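Local coordinates for 2-oxoglutarate (2OG) and Fe(II)-dependent oxygenase superfamily protein (PDB 6KWA) that probably catalyses the irreversible, 2-oxoglutarate-dependent oxidation of the plant hormone auxin (indole-3-acetic acid) to inactive 2-oxoindole-3-acetic acid, at residues R150-H155 with S240-L245; E182-L187 with C232-M237; Q167-S172 with V226-Q231; D125-L130 with S172-I177. All blocks are in the same frame, centred on the assembly; numbering follows the deposited sequence.

Contact 1: R150-H155 with S240-L245; sequences RINKYH and SIASFL
Asn-152 and Ser-240 face each other as a hydrogen-bonded pair of two antiparallel strands, and so do Arg-150 and Ala-242. Backbone bonds run both ways in each pair; the straightest goes from Ala-242 N to Arg-150 O (2.8 Å, 169° at the hydrogen). Between them, Ile-151 and Ile-241 form a non-hydrogen-bonded pair in which Ile-151 CA lies 3.5 Å from Ser-240 O, a CA-H...O contact.

The side chains are linked by a bond from Asn-152 ND2 to Ser-240 OG at 2.9 Å, with OG about 20° out of the amide plane. Ser-240 OG sits between its own backbone N and carbonyl carbon (chi1 76°), which turns it to Asn-152 and also brings it to the edge of the Tyr-154 ring, 3.7 Å from CE2. The other end of the amide, OD1, accepts from Tyr-81 OH. An alanine in place of Asn-152 would probably leave Ser-240 OG and Tyr-81 OH each without this partner, and Ser-240 OG freer to turn.

Apolar contacts are sparse. Ile-151 CG2 meets Ile-241 CG2 at 4.0 Å on one face of the sheet, and on the other Arg-150 CB touches the edge of the Phe-244 ring.

Asn-152, Tyr-154 and Ser-240 belong to the 2-oxoglutarate site, empty here, so the bond between Asn-152 and Ser-240 probably helps to hold two of its polar groups in place, the amide being held at both ends.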
loop_
_atom_site.group_PDB
_atom_site.type_symbol
_atom_site.label_atom_id
_atom_site.label_comp_id
_atom_site.label_asym_id
_atom_site.label_seq_id
_atom_site.Cartn_x
_atom_site.Cartn_y
_atom_site.Cartn_z
ATOM N N ARG A 150 -5.306 5.633 1.181
ATOM C CA ARG A 150 -6.523 5.284 0.465
ATOM C C ARG A 150 -7.250 4.162 1.181
ATOM O O ARG A 150 -6.656 3.127 1.490
ATOM C CB ARG A 150 -6.215 4.858 -0.978
ATOM C CG ARG A 150 -7.439 4.861 -1.900
ATOM C CD ARG A 150 -7.090 5.191 -3.356
ATOM N NE ARG A 150 -8.273 5.335 -4.204
ATOM C CZ ARG A 150 -9.020 6.444 -4.249
ATOM N NH1 ARG A 150 -8.725 7.469 -3.475
ATOM N NH2 ARG A 150 -10.080 6.528 -5.043
ATOM N N ILE A 151 -8.544 4.338 1.420
ATOM C CA ILE A 151 -9.310 3.280 2.062
ATOM C C ILE A 151 -10.340 2.812 1.065
ATOM O O ILE A 151 -10.911 3.599 0.302
ATOM C CB ILE A 151 -9.977 3.735 3.358
ATOM C CG1 ILE A 151 -10.932 4.903 3.117
ATOM C CG2 ILE A 151 -8.914 4.142 4.376
ATOM C CD1 ILE A 151 -11.558 5.453 4.403
ATOM N N ASN A 152 -10.582 1.515 1.071
ATOM C CA ASN A 152 -11.330 0.906 0.013
ATOM C C ASN A 152 -12.490 0.097 0.563
ATOM O O ASN A 152 -12.348 -0.514 1.618
ATOM C CB ASN A 152 -10.393 -0.004 -0.788
ATOM C CG ASN A 152 -9.073 0.694 -1.152
ATOM O OD1 ASN A 152 -9.048 1.584 -1.999
ATOM N ND2 ASN A 152 -7.977 0.293 -0.499
ATOM N N LYS A 153 -13.624 0.106 -0.151
ATOM C CA LYS A 153 -14.788 -0.741 0.154
ATOM C C LYS A 153 -15.140 -1.564 -1.074
ATOM O O LYS A 153 -15.502 -1.003 -2.120
ATOM C CB LYS A 153 -15.997 0.096 0.578
ATOM C CG LYS A 153 -17.289 -0.700 0.794
ATOM C CD LYS A 153 -18.341 0.103 1.575
ATOM C CE LYS A 153 -19.760 -0.368 1.324
ATOM N NZ LYS A 153 -20.665 0.227 2.364
ATOM N N TYR A 154 -14.997 -2.882 -0.983
ATOM C CA TYR A 154 -15.346 -3.744 -2.120
ATOM C C TYR A 154 -16.715 -4.336 -1.881
ATOM O O TYR A 154 -16.964 -4.890 -0.798
ATOM C CB TYR A 154 -14.316 -4.880 -2.333
ATOM C CG TYR A 154 -12.975 -4.330 -2.611
ATOM C CD1 TYR A 154 -12.593 -4.065 -3.913
ATOM C CD2 TYR A 154 -12.112 -4.000 -1.572
ATOM C CE1 TYR A 154 -11.380 -3.509 -4.177
ATOM C CE2 TYR A 154 -10.892 -3.433 -1.826
ATOM C CZ TYR A 154 -10.534 -3.198 -3.118
ATOM O OH TYR A 154 -9.312 -2.638 -3.317
ATOM N N HIS A 155 -17.587 -4.228 -2.871
ATOM C CA HIS A 155 -18.856 -4.865 -2.751
ATOM C C HIS A 155 -19.062 -5.989 -3.776
ATOM O O HIS A 155 -19.271 -5.730 -4.966
ATOM C CB HIS A 155 -19.956 -3.841 -2.927
ATOM C CG HIS A 155 -21.330 -4.430 -2.759
ATOM N ND1 HIS A 155 -22.440 -3.899 -3.384
ATOM C CD2 HIS A 155 -21.753 -5.516 -2.065
ATOM C CE1 HIS A 155 -23.494 -4.629 -3.045
ATOM N NE2 HIS A 155 -23.111 -5.609 -2.242
ATOM N N SER A 240 -10.331 -2.523 2.899
ATOM C CA SER A 240 -8.864 -2.561 2.976
ATOM C C SER A 240 -8.332 -1.152 3.148
ATOM O O SER A 240 -8.981 -0.158 2.747
ATOM C CB SER A 240 -8.247 -3.240 1.757
ATOM O OG SER A 240 -8.273 -2.393 0.629
ATOM N N ILE A 241 -7.192 -1.052 3.814
ATOM C CA ILE A 241 -6.531 0.229 3.980
ATOM C C ILE A 241 -5.171 0.182 3.303
ATOM O O ILE A 241 -4.339 -0.665 3.674
ATOM C CB ILE A 241 -6.320 0.563 5.456
ATOM C CG1 ILE A 241 -7.619 0.354 6.236
ATOM C CG2 ILE A 241 -5.753 1.934 5.577
ATOM C CD1 ILE A 241 -7.406 0.102 7.749
ATOM N N ALA A 242 -4.921 1.090 2.354
ATOM C CA ALA A 242 -3.633 1.100 1.635
ATOM C C ALA A 242 -2.904 2.401 1.873
ATOM O O ALA A 242 -3.513 3.484 1.866
ATOM C CB ALA A 242 -3.838 0.883 0.137
ATOM N N SER A 243 -1.600 2.302 2.139
ATOM C CA SER A 243 -0.776 3.494 2.298
ATOM C C SER A 243 0.353 3.450 1.294
ATOM O O SER A 243 1.150 2.537 1.317
ATOM C CB SER A 243 -0.222 3.605 3.706
ATOM O OG SER A 243 -1.252 3.442 4.662
ATOM N N PHE A 244 0.398 4.431 0.403
ATOM C CA PHE A 244 1.349 4.431 -0.704
ATOM C C PHE A 244 2.493 5.397 -0.464
ATOM O O PHE A 244 2.268 6.585 -0.321
ATOM C CB PHE A 244 0.678 4.828 -2.016
ATOM C CG PHE A 244 -0.497 3.982 -2.401
ATOM C CD1 PHE A 244 -0.311 2.781 -3.066
ATOM C CD2 PHE A 244 -1.794 4.420 -2.166
ATOM C CE1 PHE A 244 -1.393 2.017 -3.453
ATOM C CE2 PHE A 244 -2.884 3.655 -2.559
ATOM C CZ PHE A 244 -2.683 2.462 -3.198
ATOM N N LEU A 245 3.714 4.888 -0.430
ATOM C CA LEU A 245 4.860 5.767 -0.503
ATOM C C LEU A 245 5.083 6.005 -1.992
ATOM O O LEU A 245 5.267 5.049 -2.759
ATOM C CB LEU A 245 6.095 5.150 0.151
ATOM C CG LEU A 245 7.344 6.016 0.001
ATOM C CD1 LEU A 245 7.161 7.307 0.751
ATOM C CD2 LEU A 245 8.597 5.302 0.463
#

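Contact 2: E182-L187 with C232-M237; sequences ENVGGL and CKEATM
The peptide plane joining Gly-185 to Gly-186 carries the end of Lys-233 over one of its faces, NZ lying 3.3 Å from Gly-186 N and CE 3.5 Å from Gly-185 O. The other flat group, the Glu-234 carboxylate, approaches only through OE2, which stays 4.0 Å from Asn-183 O. The ammonium does not bond to Gly-186 N, since both are donors; its one bond across the contact is a weak one to Val-184 O. Lys-233 reaches the peptide by a bend at chi3 (-75°). Gly-186, whose backbone angles would press any CB against the Gly-185 carbonyl, lets Lys-233 CE come close, 3.4 Å from its CA.

Both segments are loops that cross between the two sheets of the double-stranded beta-helix: 182-187 leads from strand 175-179 to strand 187-190, while the loop 232-237 returns from strand 228-231 to strand 237-245. Where they converge, Val-184 and Thr-236 meet tip to tip, CG1 against CG2 at 3.5 Å, closer than usual van der Waals contact. With its CG1 anti to the backbone N (chi1 -167°), Val-184 directs the second methyl, CG2, to within 3.5 Å of Met-237 O. The Val-184 side chain also lies about 4 Å from that of Arg-238, a residue that binds 2-oxoglutarate.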
loop_
_atom_site.group_PDB
_atom_site.type_symbol
_atom_site.label_atom_id
_atom_site.label_comp_id
_atom_site.label_asym_id
_atom_site.label_seq_id
_atom_site.Cartn_x
_atom_site.Cartn_y
_atom_site.Cartn_z
ATOM N N GLU A 182 -9.123 -9.173 7.098
ATOM C CA GLU A 182 -8.819 -10.521 7.626
ATOM C C GLU A 182 -9.933 -11.536 7.360
ATOM O O GLU A 182 -9.688 -12.742 7.309
ATOM C CB GLU A 182 -8.517 -10.477 9.134
ATOM C CG GLU A 182 -9.671 -10.041 10.047
ATOM C CD GLU A 182 -9.912 -8.537 10.037
ATOM O OE1 GLU A 182 -9.757 -7.911 8.961
ATOM O OE2 GLU A 182 -10.223 -7.972 11.117
ATOM N N ASN A 183 -11.151 -11.038 7.182
ATOM C CA ASN A 183 -12.321 -11.894 7.045
ATOM C C ASN A 183 -12.659 -12.299 5.610
ATOM O O ASN A 183 -13.525 -13.150 5.396
ATOM C CB ASN A 183 -13.534 -11.197 7.669
ATOM C CG ASN A 183 -13.337 -10.910 9.147
ATOM O OD1 ASN A 183 -12.882 -11.778 9.894
ATOM N ND2 ASN A 183 -13.648 -9.683 9.572
ATOM N N VAL A 184 -11.973 -11.721 4.626
ATOM C CA VAL A 184 -12.327 -11.988 3.230
ATOM C C VAL A 184 -11.127 -12.369 2.361
ATOM O O VAL A 184 -10.988 -13.526 1.958
ATOM C CB VAL A 184 -13.016 -10.762 2.583
ATOM C CG1 VAL A 184 -13.645 -11.150 1.268
ATOM C CG2 VAL A 184 -14.069 -10.161 3.519
ATOM N N GLY A 185 -10.260 -11.400 2.076
ATOM C CA GLY A 185 -9.062 -11.660 1.285
ATOM C C GLY A 185 -9.339 -12.059 -0.160
ATOM O O GLY A 185 -10.453 -11.907 -0.661
ATOM N N GLY A 186 -8.319 -12.567 -0.842
ATOM C CA GLY A 186 -8.470 -12.962 -2.229
ATOM C C GLY A 186 -7.511 -12.240 -3.149
ATOM O O GLY A 186 -7.496 -12.490 -4.361
ATOM N N LEU A 187 -6.709 -11.350 -2.566
ATOM C CA LEU A 187 -5.647 -10.678 -3.294
ATOM C C LEU A 187 -4.758 -11.736 -3.933
ATOM O O LEU A 187 -4.464 -12.759 -3.313
ATOM C CB LEU A 187 -4.860 -9.766 -2.361
ATOM C CG LEU A 187 -3.601 -9.105 -2.897
ATOM C CD1 LEU A 187 -3.954 -8.078 -3.952
ATOM C CD2 LEU A 187 -2.918 -8.429 -1.733
ATOM N N CYS A 232 -12.768 -12.288 -6.469
ATOM C CA CYS A 232 -13.938 -12.501 -5.630
ATOM C C CYS A 232 -14.108 -13.973 -5.257
ATOM O O CYS A 232 -14.203 -14.824 -6.133
ATOM C CB CYS A 232 -15.194 -12.000 -6.335
ATOM S SG CYS A 232 -16.687 -12.516 -5.496
ATOM N N LYS A 233 -14.199 -14.271 -3.962
ATOM C CA LYS A 233 -14.278 -15.662 -3.520
ATOM C C LYS A 233 -15.667 -15.913 -2.937
ATOM O O LYS A 233 -16.157 -17.044 -2.925
ATOM C CB LYS A 233 -13.204 -16.002 -2.467
ATOM C CG LYS A 233 -11.761 -16.143 -2.993
ATOM C CD LYS A 233 -10.761 -16.547 -1.883
ATOM C CE LYS A 233 -10.420 -15.395 -0.937
ATOM N NZ LYS A 233 -9.224 -15.669 -0.066
ATOM N N GLU A 234 -16.304 -14.845 -2.469
ATOM C CA GLU A 234 -17.648 -14.931 -1.906
ATOM C C GLU A 234 -18.359 -13.583 -2.005
ATOM O O GLU A 234 -17.728 -12.538 -1.845
ATOM C CB GLU A 234 -17.599 -15.417 -0.462
ATOM C CG GLU A 234 -16.696 -14.600 0.429
ATOM C CD GLU A 234 -16.686 -15.130 1.834
ATOM O OE1 GLU A 234 -17.245 -16.230 2.036
ATOM O OE2 GLU A 234 -16.140 -14.449 2.732
ATOM N N ALA A 235 -19.663 -13.612 -2.281
ATOM C CA ALA A 235 -20.474 -12.393 -2.299
ATOM C C ALA A 235 -20.494 -11.772 -0.909
ATOM O O ALA A 235 -21.205 -12.221 -0.009
ATOM C CB ALA A 235 -21.884 -12.682 -2.779
ATOM N N THR A 236 -19.659 -10.756 -0.733
ATOM C CA THR A 236 -19.477 -10.155 0.575
ATOM C C THR A 236 -18.981 -8.694 0.510
ATOM O O THR A 236 -18.728 -8.149 -0.579
ATOM C CB THR A 236 -18.508 -11.017 1.404
ATOM O OG1 THR A 236 -18.550 -10.608 2.776
ATOM C CG2 THR A 236 -17.097 -10.868 0.878
ATOM N N MET A 237 -18.852 -8.072 1.683
ATOM C CA MET A 237 -18.283 -6.737 1.810
ATOM C C MET A 237 -16.856 -6.883 2.289
ATOM O O MET A 237 -16.565 -7.713 3.141
ATOM C CB MET A 237 -19.076 -5.867 2.783
ATOM C CG MET A 237 -20.430 -5.434 2.273
ATOM S SD MET A 237 -20.314 -4.105 1.066
ATOM C CE MET A 237 -22.046 -3.658 0.920
#

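Contact 3: Q167-S172 with V226-Q231; sequences QLHTDS and VKHRVQ. With MG (magnesium ion), chain D.
His-169, Asp-171 and His-228 hold a magnesium ion where enzymes of this family carry Fe(II), and the two histidines are also partners in a backbone pair. His-228 NE2 binds the ion at 2.1 Å, Asp-171 OD1 at 2.4 Å and His-169 NE2 at 2.5 Å. The histidine rings are inclined at 50° to one another, His-228 CE1 standing over a face of the His-169 ring, while the Asp-171 carboxylate is almost perpendicular to the His-228 ring and reaches its edge.

This is the facial triad of two histidines and one carboxylate, the HxD...H motif of 2-oxoglutarate oxygenases. Reciprocal backbone bonds pair the two histidines directly in antiparallel strands, so both project from the same face of the sheet; in each, CG lies between the backbone N and the carbonyl carbon (chi1 68° and 56°), which swings NE2 to the ion.

Second-shell bonds help to orient the ligands. His-228 ND1 donates within its ring plane to Val-226 O (3.1 Å), leaving NE2 to the metal, and His-169 ND1 makes a weak bond to Gln-167 O. The second carboxylate oxygen of Asp-171, OD2, is bonded by Asn-210 and Thr-176. Leu-168 CD1 crosses the aliphatic part of Arg-229, 3.8 Å from CG.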
loop_
_atom_site.group_PDB
_atom_site.type_symbol
_atom_site.label_atom_id
_atom_site.label_comp_id
_atom_site.label_asym_id
_atom_site.label_seq_id
_atom_site.Cartn_x
_atom_site.Cartn_y
_atom_site.Cartn_z
ATOM N N GLN A 167 -9.239 -5.511 -11.830
ATOM C CA GLN A 167 -8.380 -6.261 -12.727
ATOM C C GLN A 167 -6.891 -5.976 -12.509
ATOM O O GLN A 167 -6.512 -5.007 -11.847
ATOM C CB GLN A 167 -8.799 -5.956 -14.165
ATOM C CG GLN A 167 -10.254 -6.381 -14.441
ATOM C CD GLN A 167 -10.741 -6.016 -15.836
ATOM O OE1 GLN A 167 -10.128 -6.404 -16.835
ATOM N NE2 GLN A 167 -11.866 -5.289 -15.913
ATOM N N LEU A 168 -6.075 -6.869 -13.060
ATOM C CA LEU A 168 -4.634 -6.940 -12.857
ATOM C C LEU A 168 -3.907 -5.591 -13.049
ATOM O O LEU A 168 -4.154 -4.888 -14.025
ATOM C CB LEU A 168 -4.083 -7.998 -13.809
ATOM C CG LEU A 168 -2.688 -8.592 -13.655
ATOM C CD1 LEU A 168 -2.655 -9.522 -12.454
ATOM C CD2 LEU A 168 -2.256 -9.319 -14.911
ATOM N N HIS A 169 -3.042 -5.209 -12.105
ATOM C CA HIS A 169 -2.322 -3.935 -12.213
ATOM C C HIS A 169 -1.000 -3.918 -11.410
ATOM O O HIS A 169 -0.714 -4.845 -10.639
ATOM C CB HIS A 169 -3.217 -2.781 -11.750
ATOM C CG HIS A 169 -3.521 -2.793 -10.284
ATOM N ND1 HIS A 169 -4.331 -3.742 -9.695
ATOM C CD2 HIS A 169 -3.142 -1.949 -9.290
ATOM C CE1 HIS A 169 -4.428 -3.489 -8.399
ATOM N NE2 HIS A 169 -3.713 -2.410 -8.127
ATOM N N THR A 170 -0.173 -2.898 -11.647
ATOM C CA THR A 170 0.976 -2.604 -10.785
ATOM C C THR A 170 0.727 -1.256 -10.117
ATOM O O THR A 170 0.187 -0.358 -10.760
ATOM C CB THR A 170 2.315 -2.547 -11.549
ATOM O OG1 THR A 170 2.339 -1.397 -12.404
ATOM C CG2 THR A 170 2.543 -3.795 -12.373
ATOM N N ASP A 171 1.098 -1.084 -8.849
ATOM C CA ASP A 171 0.965 0.251 -8.256
ATOM C C ASP A 171 2.028 1.157 -8.859
ATOM O O ASP A 171 3.042 0.683 -9.385
ATOM C CB ASP A 171 1.066 0.248 -6.724
ATOM C CG ASP A 171 0.210 -0.830 -6.071
ATOM O OD1 ASP A 171 -0.897 -1.124 -6.573
ATOM O OD2 ASP A 171 0.605 -1.321 -4.990
ATOM N N SER A 172 1.779 2.459 -8.847
ATOM C CA SER A 172 2.653 3.376 -9.571
ATOM C C SER A 172 3.722 3.988 -8.668
ATOM O O SER A 172 4.716 4.546 -9.161
ATOM C CB SER A 172 1.837 4.498 -10.204
ATOM O OG SER A 172 1.184 5.233 -9.184
ATOM N N VAL A 226 5.258 -5.548 -8.627
ATOM C CA VAL A 226 4.442 -6.740 -8.782
ATOM C C VAL A 226 3.052 -6.484 -9.392
ATOM O O VAL A 226 2.381 -5.468 -9.118
ATOM C CB VAL A 226 4.286 -7.487 -7.424
ATOM C CG1 VAL A 226 3.495 -6.664 -6.420
ATOM C CG2 VAL A 226 3.668 -8.890 -7.659
ATOM N N LYS A 227 2.631 -7.435 -10.222
ATOM C CA LYS A 227 1.313 -7.390 -10.824
ATOM C C LYS A 227 0.352 -8.099 -9.899
ATOM O O LYS A 227 0.558 -9.261 -9.542
ATOM C CB LYS A 227 1.283 -8.058 -12.207
ATOM C CG LYS A 227 2.223 -7.484 -13.269
ATOM C CD LYS A 227 2.051 -8.281 -14.576
ATOM C CE LYS A 227 2.879 -7.746 -15.731
ATOM N NZ LYS A 227 4.339 -8.041 -15.541
ATOM N N HIS A 228 -0.716 -7.420 -9.527
ATOM C CA HIS A 228 -1.646 -8.031 -8.600
ATOM C C HIS A 228 -3.104 -7.683 -8.903
ATOM O O HIS A 228 -3.408 -6.716 -9.613
ATOM C CB HIS A 228 -1.284 -7.624 -7.153
ATOM C CG HIS A 228 -1.221 -6.148 -6.928
ATOM N ND1 HIS A 228 -0.178 -5.370 -7.385
ATOM C CD2 HIS A 228 -2.050 -5.310 -6.258
ATOM C CE1 HIS A 228 -0.379 -4.113 -7.026
ATOM N NE2 HIS A 228 -1.506 -4.050 -6.340
ATOM N N ARG A 229 -3.998 -8.472 -8.325
ATOM C CA ARG A 229 -5.430 -8.243 -8.478
ATOM C C ARG A 229 -6.134 -8.881 -7.293
ATOM O O ARG A 229 -5.569 -9.749 -6.618
ATOM C CB ARG A 229 -5.969 -8.866 -9.760
ATOM C CG ARG A 229 -5.404 -10.240 -9.956
ATOM C CD ARG A 229 -6.086 -11.028 -11.040
ATOM N NE ARG A 229 -5.667 -12.427 -10.974
ATOM C CZ ARG A 229 -5.958 -13.331 -11.899
ATOM N NH1 ARG A 229 -6.660 -12.973 -12.965
ATOM N NH2 ARG A 229 -5.535 -14.583 -11.769
ATOM N N VAL A 230 -7.376 -8.474 -7.068
ATOM C CA VAL A 230 -8.191 -9.090 -6.038
ATOM C C VAL A 230 -9.303 -9.896 -6.710
ATOM O O VAL A 230 -10.020 -9.405 -7.583
ATOM C CB VAL A 230 -8.770 -8.057 -5.057
ATOM C CG1 VAL A 230 -9.484 -6.941 -5.804
ATOM C CG2 VAL A 230 -9.708 -8.741 -4.071
ATOM N N GLN A 231 -9.386 -11.164 -6.333
ATOM C CA GLN A 231 -10.387 -12.072 -6.866
ATOM C C GLN A 231 -11.565 -12.211 -5.917
ATOM O O GLN A 231 -11.391 -12.255 -4.700
ATOM C CB GLN A 231 -9.771 -13.438 -7.110
ATOM C CG GLN A 231 -9.541 -13.762 -8.549
ATOM C CD GLN A 231 -9.404 -15.242 -8.738
ATOM O OE1 GLN A 231 -9.125 -15.969 -7.782
ATOM N NE2 GLN A 231 -9.599 -15.706 -9.965
HETATM MG MG MG D . -2.717 -2.420 -5.847
HETATM O O HOH W 1 3.097 -3.245 -8.239
#

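Contact 4: D125-L130 with S172-I177; sequences DLARKL and SGFLTI
Phe-174 and Leu-175 both hold CG anti to the backbone N (chi1 -176° and 170°), and this carries the phenyl ring and the isobutyl group of two consecutive residues out to helix segment 125-130. The ring ends against Leu-130, which comes tip to tip, its CD1 4.0 Å from Phe-174 CE2. Ala-127 CB approaches the same ring carbon at 4.4 Å. Leu-175 CD1 lies against the base of Leu-126, 3.9 Å from CB, and near the backbone N of Ala-127.

That two neighbouring residues can face the helix together follows from a classic beta bulge: Phe-174 and Leu-175 lie opposite the single residue Leu-245 of the adjacent strand. Beyond the bulge the alternation of strand 175-179 resumes. Ile-177 turns to the helix again, its CD1 4.3 Å from Leu-126 CD1, whereas the intervening Thr-176 points to the opposite face, the side of the metal ligand Asp-171. Helix 106-133 packs on the side of the larger sheet of the double-stranded beta-helix that faces away from the metal, its axis here 10.3 Å from that of the strand and running at 141° to it.

No hydrogen bond joins the two segments, and all six touching residues are buried and apolar. Trp-145 and Trp-218 meet the Phe-174 ring edge-to-face, while Leu-130 continues onto Ile-19 and Ser-23 of helix 12-25.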
loop_
_atom_site.group_PDB
_atom_site.type_symbol
_atom_site.label_atom_id
_atom_site.label_comp_id
_atom_site.label_asym_id
_atom_site.label_seq_id
_atom_site.Cartn_x
_atom_site.Cartn_y
_atom_site.Cartn_z
ATOM N N ASP A 125 10.808 3.179 7.371
ATOM C CA ASP A 125 11.711 2.126 7.825
ATOM C C ASP A 125 12.002 1.052 6.734
ATOM O O ASP A 125 13.132 0.589 6.615
ATOM C CB ASP A 125 11.165 1.432 9.073
ATOM C CG ASP A 125 11.230 2.330 10.327
ATOM O OD1 ASP A 125 11.929 3.372 10.298
ATOM O OD2 ASP A 125 10.610 1.971 11.358
ATOM N N LEU A 126 10.977 0.572 6.034
ATOM C CA LEU A 126 11.151 -0.457 4.981
ATOM C C LEU A 126 11.938 0.158 3.842
ATOM O O LEU A 126 12.799 -0.474 3.267
ATOM C CB LEU A 126 9.810 -0.989 4.487
ATOM C CG LEU A 126 8.991 -1.761 5.549
ATOM C CD1 LEU A 126 7.560 -2.084 5.051
ATOM C CD2 LEU A 126 9.694 -3.040 5.937
ATOM N N ALA A 127 11.650 1.413 3.518
ATOM C CA ALA A 127 12.397 2.055 2.441
ATOM C C ALA A 127 13.892 2.155 2.795
ATOM O O ALA A 127 14.750 1.829 1.980
ATOM C CB ALA A 127 11.835 3.426 2.166
ATOM N N ARG A 128 14.197 2.589 4.008
ATOM C CA ARG A 128 15.595 2.699 4.432
ATOM C C ARG A 128 16.224 1.322 4.400
ATOM O O ARG A 128 17.362 1.154 3.953
ATOM C CB ARG A 128 15.737 3.323 5.820
ATOM C CG ARG A 128 17.225 3.541 6.221
ATOM C CD ARG A 128 17.322 4.207 7.561
ATOM N NE ARG A 128 16.584 5.471 7.551
ATOM C CZ ARG A 128 17.141 6.681 7.510
ATOM N NH1 ARG A 128 18.460 6.812 7.542
ATOM N NH2 ARG A 128 16.372 7.769 7.480
ATOM N N LYS A 129 15.483 0.314 4.848
ATOM C CA LYS A 129 16.047 -1.030 4.856
ATOM C C LYS A 129 16.400 -1.515 3.438
ATOM O O LYS A 129 17.379 -2.236 3.256
ATOM C CB LYS A 129 15.100 -2.016 5.519
ATOM C CG LYS A 129 14.981 -1.858 7.026
ATOM C CD LYS A 129 14.159 -2.995 7.607
ATOM C CE LYS A 129 13.757 -2.725 9.066
ATOM N NZ LYS A 129 14.929 -2.456 9.887
ATOM N N LEU A 130 15.594 -1.162 2.444
ATOM C CA LEU A 130 15.920 -1.502 1.050
ATOM C C LEU A 130 17.226 -0.826 0.620
ATOM O O LEU A 130 18.043 -1.423 -0.060
ATOM C CB LEU A 130 14.797 -1.093 0.122
ATOM C CG LEU A 130 13.660 -2.102 0.017
ATOM C CD1 LEU A 130 12.499 -1.377 -0.613
ATOM C CD2 LEU A 130 14.081 -3.283 -0.856
ATOM N N SER A 172 1.779 2.459 -8.847
ATOM C CA SER A 172 2.653 3.376 -9.571
ATOM C C SER A 172 3.722 3.988 -8.668
ATOM O O SER A 172 4.716 4.546 -9.161
ATOM C CB SER A 172 1.837 4.498 -10.204
ATOM O OG SER A 172 1.184 5.233 -9.184
ATOM N N GLY A 173 3.524 3.872 -7.353
ATOM C CA GLY A 173 4.429 4.487 -6.394
ATOM C C GLY A 173 5.629 3.602 -6.118
ATOM O O GLY A 173 5.968 2.709 -6.900
ATOM N N PHE A 174 6.295 3.864 -5.010
ATOM C CA PHE A 174 7.498 3.130 -4.662
ATOM C C PHE A 174 7.134 1.862 -3.894
ATOM O O PHE A 174 7.487 0.742 -4.284
ATOM C CB PHE A 174 8.436 4.030 -3.842
ATOM C CG PHE A 174 9.740 3.395 -3.515
ATOM C CD1 PHE A 174 10.798 3.442 -4.408
ATOM C CD2 PHE A 174 9.922 2.756 -2.290
ATOM C CE1 PHE A 174 12.016 2.856 -4.088
ATOM C CE2 PHE A 174 11.140 2.167 -1.972
ATOM C CZ PHE A 174 12.186 2.209 -2.889
ATOM N N LEU A 175 6.399 2.051 -2.812
ATOM C CA LEU A 175 6.070 0.966 -1.912
ATOM C C LEU A 175 4.650 1.101 -1.366
ATOM O O LEU A 175 4.236 2.184 -1.028
ATOM C CB LEU A 175 7.108 1.014 -0.789
ATOM C CG LEU A 175 7.157 0.271 0.524
ATOM C CD1 LEU A 175 8.573 0.493 1.048
ATOM C CD2 LEU A 175 6.145 0.876 1.494
ATOM N N THR A 176 3.934 -0.003 -1.200
ATOM C CA THR A 176 2.570 0.076 -0.689
ATOM C C THR A 176 2.407 -0.793 0.561
ATOM O O THR A 176 2.864 -1.923 0.585
ATOM C CB THR A 176 1.543 -0.364 -1.756
ATOM O OG1 THR A 176 1.656 0.492 -2.900
ATOM C CG2 THR A 176 0.114 -0.296 -1.198
ATOM N N ILE A 177 1.773 -0.258 1.601
ATOM C CA ILE A 177 1.478 -1.057 2.796
ATOM C C ILE A 177 -0.019 -1.326 2.856
ATOM O O ILE A 177 -0.817 -0.400 2.917
ATOM C CB ILE A 177 1.962 -0.353 4.088
ATOM C CG1 ILE A 177 3.471 -0.099 3.979
ATOM C CG2 ILE A 177 1.599 -1.175 5.335
ATOM C CD1 ILE A 177 4.109 0.468 5.166
#

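Contacts 1 and 4 share the larger sheet, where strand 237-245 runs beside 175-179: Leu-245 O probably accepts from Phe-174 N (2.7 Å) and Leu-245 N probably donates to Leu-175 O (2.8 Å). Contact 3 belongs to the smaller sheet, across the metal site; its Asp-171 OD2 reaches Thr-176 OG1 of contact 4 at 3.0 Å, and the side chain of Phe-244 of contact 1 comes within about 5 Å of the ion. Contact 2 gathers the crossing loops at one end, continuing into contact 3 through a probable bond of Gln-231 N to Gly-186 O (3.0 Å) and touching contact 1 where Met-237 CE meets His-155 CD2. Contacts 2 and 4 lie farthest apart, 26 Å between centres.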